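PDB 6U4B: WbbM protein from Klebsiella pneumoniae, which is a trimeric, bifunctional glycosyltransferase that polymerises O-antigen, probably by transferring sugars in a metal-dependent reaction. Local coordinates for residues M436-D450 with V496-D508. Residues are numbered along the deposited sequence; the frame is centred on the assembly and turned at random.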
loop_
_atom_site.group_PDB
_atom_site.type_symbol
_atom_site.label_atom_id
_atom_site.label_comp_id
_atom_site.label_asym_id
_atom_site.label_seq_id
_atom_site.Cartn_x
_atom_site.Cartn_y
_atom_site.Cartn_z
ATOM N N MET A 436 -17.199 19.114 28.676
ATOM C CA MET A 436 -18.032 20.121 29.323
ATOM C C MET A 436 -18.615 19.595 30.627
ATOM O O MET A 436 -18.771 20.356 31.589
ATOM C CB MET A 436 -19.148 20.572 28.379
ATOM C CG MET A 436 -20.107 21.595 28.984
ATOM S SD MET A 436 -19.310 23.149 29.430
ATOM C CE MET A 436 -18.965 23.834 27.808
ATOM N N GLU A 437 -18.931 18.298 30.683
ATOM C CA GLU A 437 -19.364 17.696 31.939
ATOM C C GLU A 437 -18.309 17.884 33.022
ATOM O O GLU A 437 -18.640 18.149 34.183
ATOM C CB GLU A 437 -19.669 16.212 31.730
ATOM C CG GLU A 437 -20.282 15.518 32.941
ATOM C CD GLU A 437 -20.518 14.040 32.702
ATOM O OE1 GLU A 437 -20.223 13.231 33.610
ATOM O OE2 GLU A 437 -20.990 13.683 31.601
ATOM N N GLY A 438 -17.031 17.765 32.655
ATOM C CA GLY A 438 -15.971 18.020 33.617
ATOM C C GLY A 438 -15.826 19.491 33.954
ATOM O O GLY A 438 -15.564 19.848 35.106
ATOM N N PHE A 439 -15.990 20.365 32.956
ATOM C CA PHE A 439 -15.917 21.800 33.213
ATOM C C PHE A 439 -16.974 22.234 34.219
ATOM O O PHE A 439 -16.703 23.054 35.104
ATOM C CB PHE A 439 -16.071 22.583 31.908
ATOM C CG PHE A 439 -14.879 22.492 30.996
ATOM C CD1 PHE A 439 -13.658 22.036 31.466
ATOM C CD2 PHE A 439 -14.979 22.874 29.667
ATOM C CE1 PHE A 439 -12.562 21.956 30.626
ATOM C CE2 PHE A 439 -13.887 22.795 28.824
ATOM C CZ PHE A 439 -12.676 22.335 29.305
ATOM N N VAL A 440 -18.189 21.696 34.100
ATOM C CA VAL A 440 -19.249 22.048 35.039
ATOM C C VAL A 440 -18.940 21.489 36.422
ATOM O O VAL A 440 -19.068 22.184 37.436
ATOM C CB VAL A 440 -20.612 21.554 34.524
ATOM C CG1 VAL A 440 -21.694 21.806 35.567
ATOM C CG2 VAL A 440 -20.961 22.236 33.215
ATOM N N LYS A 441 -18.517 20.225 36.481
ATOM C CA LYS A 441 -18.257 19.583 37.765
ATOM C C LYS A 441 -17.111 20.250 38.514
ATOM O O LYS A 441 -17.151 20.348 39.746
ATOM C CB LYS A 441 -17.960 18.098 37.544
ATOM C CG LYS A 441 -17.725 17.301 38.813
ATOM C CD LYS A 441 -17.340 15.871 38.472
ATOM C CE LYS A 441 -16.992 15.079 39.718
ATOM N NZ LYS A 441 -18.163 14.910 40.625
ATOM N N PHE A 442 -16.092 20.724 37.800
ATOM C CA PHE A 442 -14.911 21.300 38.428
ATOM C C PHE A 442 -14.911 22.822 38.417
ATOM O O PHE A 442 -13.872 23.430 38.696
ATOM C CB PHE A 442 -13.647 20.763 37.756
ATOM C CG PHE A 442 -13.428 19.297 37.984
ATOM C CD1 PHE A 442 -13.074 18.829 39.238
ATOM C CD2 PHE A 442 -13.580 18.388 36.952
ATOM C CE1 PHE A 442 -12.876 17.483 39.457
ATOM C CE2 PHE A 442 -13.382 17.040 37.166
ATOM C CZ PHE A 442 -13.031 16.588 38.420
ATOM N N SER A 443 -16.050 23.447 38.111
ATOM C CA SER A 443 -16.212 24.899 38.218
ATOM C C SER A 443 -15.186 25.648 37.370
ATOM O O SER A 443 -14.594 26.637 37.809
ATOM C CB SER A 443 -16.145 25.351 39.678
ATOM O OG SER A 443 -17.168 24.740 40.445
ATOM N N ALA A 444 -14.966 25.171 36.148
ATOM C CA ALA A 444 -14.089 25.877 35.224
ATOM C C ALA A 444 -14.699 27.223 34.848
ATOM O O ALA A 444 -15.902 27.328 34.596
ATOM C CB ALA A 444 -13.844 25.036 33.972
ATOM N N MET A 445 -13.862 28.257 34.820
ATOM C CA MET A 445 -14.329 29.613 34.559
ATOM C C MET A 445 -14.620 29.789 33.073
ATOM O O MET A 445 -13.750 29.547 32.229
ATOM C CB MET A 445 -13.294 30.634 35.024
ATOM C CG MET A 445 -13.054 30.644 36.525
ATOM S SD MET A 445 -14.543 30.992 37.481
ATOM C CE MET A 445 -13.836 31.315 39.094
ATOM N N SER A 446 -15.840 30.214 32.755
ATOM C CA SER A 446 -16.206 30.512 31.382
ATOM C C SER A 446 -15.736 31.914 31.000
ATOM O O SER A 446 -15.321 32.715 31.844
ATOM C CB SER A 446 -17.717 30.390 31.189
ATOM O OG SER A 446 -18.403 31.433 31.861
ATOM N N ALA A 447 -15.809 32.209 29.705
ATOM C CA ALA A 447 -15.419 33.521 29.197
ATOM C C ALA A 447 -16.288 33.853 27.996
ATOM O O ALA A 447 -16.294 33.106 27.013
ATOM C CB ALA A 447 -13.938 33.550 28.818
ATOM N N SER A 448 -17.015 34.962 28.078
ATOM C CA SER A 448 -17.894 35.404 27.000
ATOM C C SER A 448 -18.194 36.884 27.212
ATOM O O SER A 448 -17.574 37.546 28.051
ATOM C CB SER A 448 -19.176 34.567 26.956
ATOM O OG SER A 448 -20.016 34.871 28.058
ATOM N N ASP A 449 -19.158 37.404 26.448
ATOM C CA ASP A 449 -19.577 38.788 26.621
ATOM C C ASP A 449 -20.297 39.015 27.944
ATOM O O ASP A 449 -20.421 40.166 28.377
ATOM C CB ASP A 449 -20.478 39.221 25.463
ATOM C CG ASP A 449 -19.701 39.491 24.189
ATOM O OD1 ASP A 449 -18.522 39.895 24.282
ATOM O OD2 ASP A 449 -20.271 39.303 23.094
ATOM N N ASP A 450 -20.775 37.954 28.591
ATOM C CA ASP A 450 -21.454 38.073 29.874
ATOM C C ASP A 450 -20.499 38.003 31.060
ATOM O O ASP A 450 -20.957 37.865 32.198
ATOM C CB ASP A 450 -22.531 36.993 30.012
ATOM C CG ASP A 450 -23.645 37.144 28.994
ATOM O OD1 ASP A 450 -24.121 36.114 28.474
ATOM O OD2 ASP A 450 -24.035 38.294 28.703
ATOM N N VAL A 496 -29.123 34.415 17.233
ATOM C CA VAL A 496 -28.277 34.146 18.392
ATOM C C VAL A 496 -26.830 34.527 18.096
ATOM O O VAL A 496 -26.124 35.056 18.965
ATOM C CB VAL A 496 -28.407 32.670 18.812
ATOM C CG1 VAL A 496 -27.315 32.287 19.802
ATOM C CG2 VAL A 496 -29.779 32.413 19.410
ATOM N N LEU A 497 -26.367 34.275 16.869
ATOM C CA LEU A 497 -25.012 34.663 16.487
ATOM C C LEU A 497 -24.805 36.168 16.616
ATOM O O LEU A 497 -23.742 36.619 17.057
ATOM C CB LEU A 497 -24.723 34.198 15.057
ATOM C CG LEU A 497 -23.397 34.579 14.389
ATOM C CD1 LEU A 497 -22.218 33.899 15.072
ATOM C CD2 LEU A 497 -23.434 34.223 12.910
ATOM N N LYS A 498 -25.817 36.961 16.250
ATOM C CA LYS A 498 -25.703 38.417 16.336
ATOM C C LYS A 498 -25.580 38.898 17.773
ATOM O O LYS A 498 -24.853 39.859 18.051
ATOM C CB LYS A 498 -26.919 39.089 15.712
ATOM C CG LYS A 498 -27.212 38.726 14.278
ATOM C CD LYS A 498 -28.327 39.600 13.752
ATOM C CE LYS A 498 -28.024 41.065 13.998
ATOM N NZ LYS A 498 -29.214 41.934 13.808
ATOM N N ALA A 499 -26.287 38.245 18.696
ATOM C CA ALA A 499 -26.567 38.851 19.994
ATOM C C ALA A 499 -25.302 39.070 20.812
ATOM O O ALA A 499 -25.139 40.125 21.435
ATOM C CB ALA A 499 -27.559 37.983 20.766
ATOM N N LYS A 500 -24.398 38.094 20.831
ATOM C CA LYS A 500 -23.212 38.192 21.673
ATOM C C LYS A 500 -22.200 37.147 21.229
ATOM O O LYS A 500 -22.496 36.269 20.416
ATOM C CB LYS A 500 -23.563 38.019 23.157
ATOM C CG LYS A 500 -24.330 36.747 23.459
ATOM C CD LYS A 500 -24.619 36.595 24.947
ATOM C CE LYS A 500 -25.639 37.619 25.430
ATOM N NZ LYS A 500 -26.033 37.389 26.850
ATOM N N LYS A 501 -20.991 37.266 21.768
ATOM C CA LYS A 501 -19.940 36.290 21.531
ATOM C C LYS A 501 -19.949 35.259 22.651
ATOM O O LYS A 501 -20.082 35.602 23.829
ATOM C CB LYS A 501 -18.576 36.974 21.437
ATOM C CG LYS A 501 -18.537 38.054 20.382
ATOM C CD LYS A 501 -17.295 37.950 19.518
ATOM C CE LYS A 501 -17.527 38.626 18.178
ATOM N NZ LYS A 501 -18.572 37.912 17.391
ATOM N N TYR A 502 -19.814 33.993 22.273
ATOM C CA TYR A 502 -19.994 32.878 23.189
ATOM C C TYR A 502 -18.675 32.166 23.458
ATOM O O TYR A 502 -17.737 32.209 22.655
ATOM C CB TYR A 502 -21.025 31.885 22.639
ATOM C CG TYR A 502 -22.395 32.497 22.459
ATOM C CD1 TYR A 502 -23.305 32.528 23.508
ATOM C CD2 TYR A 502 -22.773 33.058 21.245
ATOM C CE1 TYR A 502 -24.554 33.094 23.351
ATOM C CE2 TYR A 502 -24.021 33.623 21.078
ATOM C CZ TYR A 502 -24.907 33.640 22.134
ATOM O OH TYR A 502 -26.152 34.207 21.975
ATOM N N TRP A 503 -18.629 31.490 24.610
ATOM C CA TRP A 503 -17.403 30.850 25.071
ATOM C C TRP A 503 -16.870 29.859 24.041
ATOM O O TRP A 503 -15.707 29.939 23.629
ATOM C CB TRP A 503 -17.660 30.157 26.409
ATOM C CG TRP A 503 -16.431 29.645 27.087
ATOM C CD1 TRP A 503 -15.142 30.017 26.842
ATOM C CD2 TRP A 503 -16.374 28.660 28.128
ATOM N NE1 TRP A 503 -14.286 29.327 27.665
ATOM C CE2 TRP A 503 -15.017 28.488 28.464
ATOM C CE3 TRP A 503 -17.339 27.908 28.806
ATOM C CZ2 TRP A 503 -14.599 27.596 29.449
ATOM C CZ3 TRP A 503 -16.923 27.024 29.785
ATOM C CH2 TRP A 503 -15.565 26.875 30.097
ATOM N N PHE A 504 -17.710 28.922 23.606
ATOM C CA PHE A 504 -17.324 27.936 22.606
ATOM C C PHE A 504 -18.016 28.175 21.267
ATOM O O PHE A 504 -18.336 27.225 20.549
ATOM C CB PHE A 504 -17.592 26.523 23.117
ATOM C CG PHE A 504 -16.572 26.048 24.108
ATOM C CD1 PHE A 504 -15.367 25.513 23.680
ATOM C CD2 PHE A 504 -16.806 26.154 25.467
ATOM C CE1 PHE A 504 -14.419 25.080 24.592
ATOM C CE2 PHE A 504 -15.864 25.723 26.384
ATOM C CZ PHE A 504 -14.670 25.187 25.945
ATOM N N LEU A 505 -18.261 29.440 20.937
ATOM C CA LEU A 505 -18.608 29.885 19.579
ATOM C C LEU A 505 -19.852 29.131 19.107
ATOM O O LEU A 505 -20.844 29.075 19.853
ATOM C CB LEU A 505 -17.369 29.730 18.702
ATOM C CG LEU A 505 -16.047 30.245 19.273
ATOM C CD1 LEU A 505 -14.899 29.923 18.330
ATOM C CD2 LEU A 505 -16.109 31.740 19.553
ATOM N N ASP A 506 -19.846 28.539 17.909
ATOM C CA ASP A 506 -21.050 27.925 17.360
ATOM C C ASP A 506 -21.492 26.697 18.143
ATOM O O ASP A 506 -22.675 26.341 18.091
ATOM C CB ASP A 506 -20.832 27.553 15.893
ATOM C CG ASP A 506 -19.681 26.582 15.699
ATOM O OD1 ASP A 506 -18.636 26.751 16.365
ATOM O OD2 ASP A 506 -19.821 25.649 14.883
ATOM N N GLN A 507 -20.578 26.034 18.855
ATOM C CA GLN A 507 -20.998 24.936 19.722
ATOM C C GLN A 507 -21.944 25.438 20.804
ATOM O O GLN A 507 -22.950 24.787 21.114
ATOM C CB GLN A 507 -19.784 24.242 20.343
ATOM C CG GLN A 507 -20.148 23.004 21.164
ATOM C CD GLN A 507 -18.933 22.210 21.615
ATOM O OE1 GLN A 507 -18.532 21.247 20.962
ATOM N NE2 GLN A 507 -18.346 22.608 22.737
ATOM N N ASP A 508 -21.647 26.607 21.379
ATOM C CA ASP A 508 -22.547 27.204 22.361
ATOM C C ASP A 508 -23.844 27.668 21.713
ATOM O O ASP A 508 -24.926 27.504 22.289
ATOM C CB ASP A 508 -21.860 28.376 23.064
ATOM C CG ASP A 508 -20.885 27.928 24.134
ATOM O OD1 ASP A 508 -20.878 26.726 24.470
ATOM O OD2 ASP A 508 -20.131 28.789 24.640
#
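W503 lies sandwiched between S446 and its own neighbour F504, in the GT8-family, GT-A-type domain of this glycosyltransferase, where the loop leaving helix 434-441 runs past the turn between helices 489-499 and 505-513. The indole illustrates how one flat side chain can join two loops. W503 CB lies 3.3 Å from A447 O, which also receives a CA-H...O contact from W503 CA. With CG anti to the backbone N (chi1 -171°), the ring extends along the 445-447 backbone: CD1 nears the methyl of A447, and S446 CA sits over the face of the six-membered ring, a CH-pi contact 3.6 Å from the ring's centroid and 4° off the normal. CE3 meets S446 CB, whose hydroxyl bonds to M453 O. At the far end CZ2 approaches M445 O, CH2 reaches F439 CD2 at 4.1 Å, and CZ3 borders M436 CE. F504 CE2 is centred over the opposite indole face; F504 CZ also meets the edge of the F439 ring, and the F504 side chain lies about 10 Å from the bound magnesium ion.

Polar contacts hold the other end. K500, bent at chi3, brings NZ to the D450 carboxylate in a salt bridge, 2.8 Å from OD1 on its syn lone pair; T462 also bonds to that oxygen. Beside it, K501 N gives a short, nearly straight bond to D449 OD2, 2.5 Å away and 42° above the carboxylate plane.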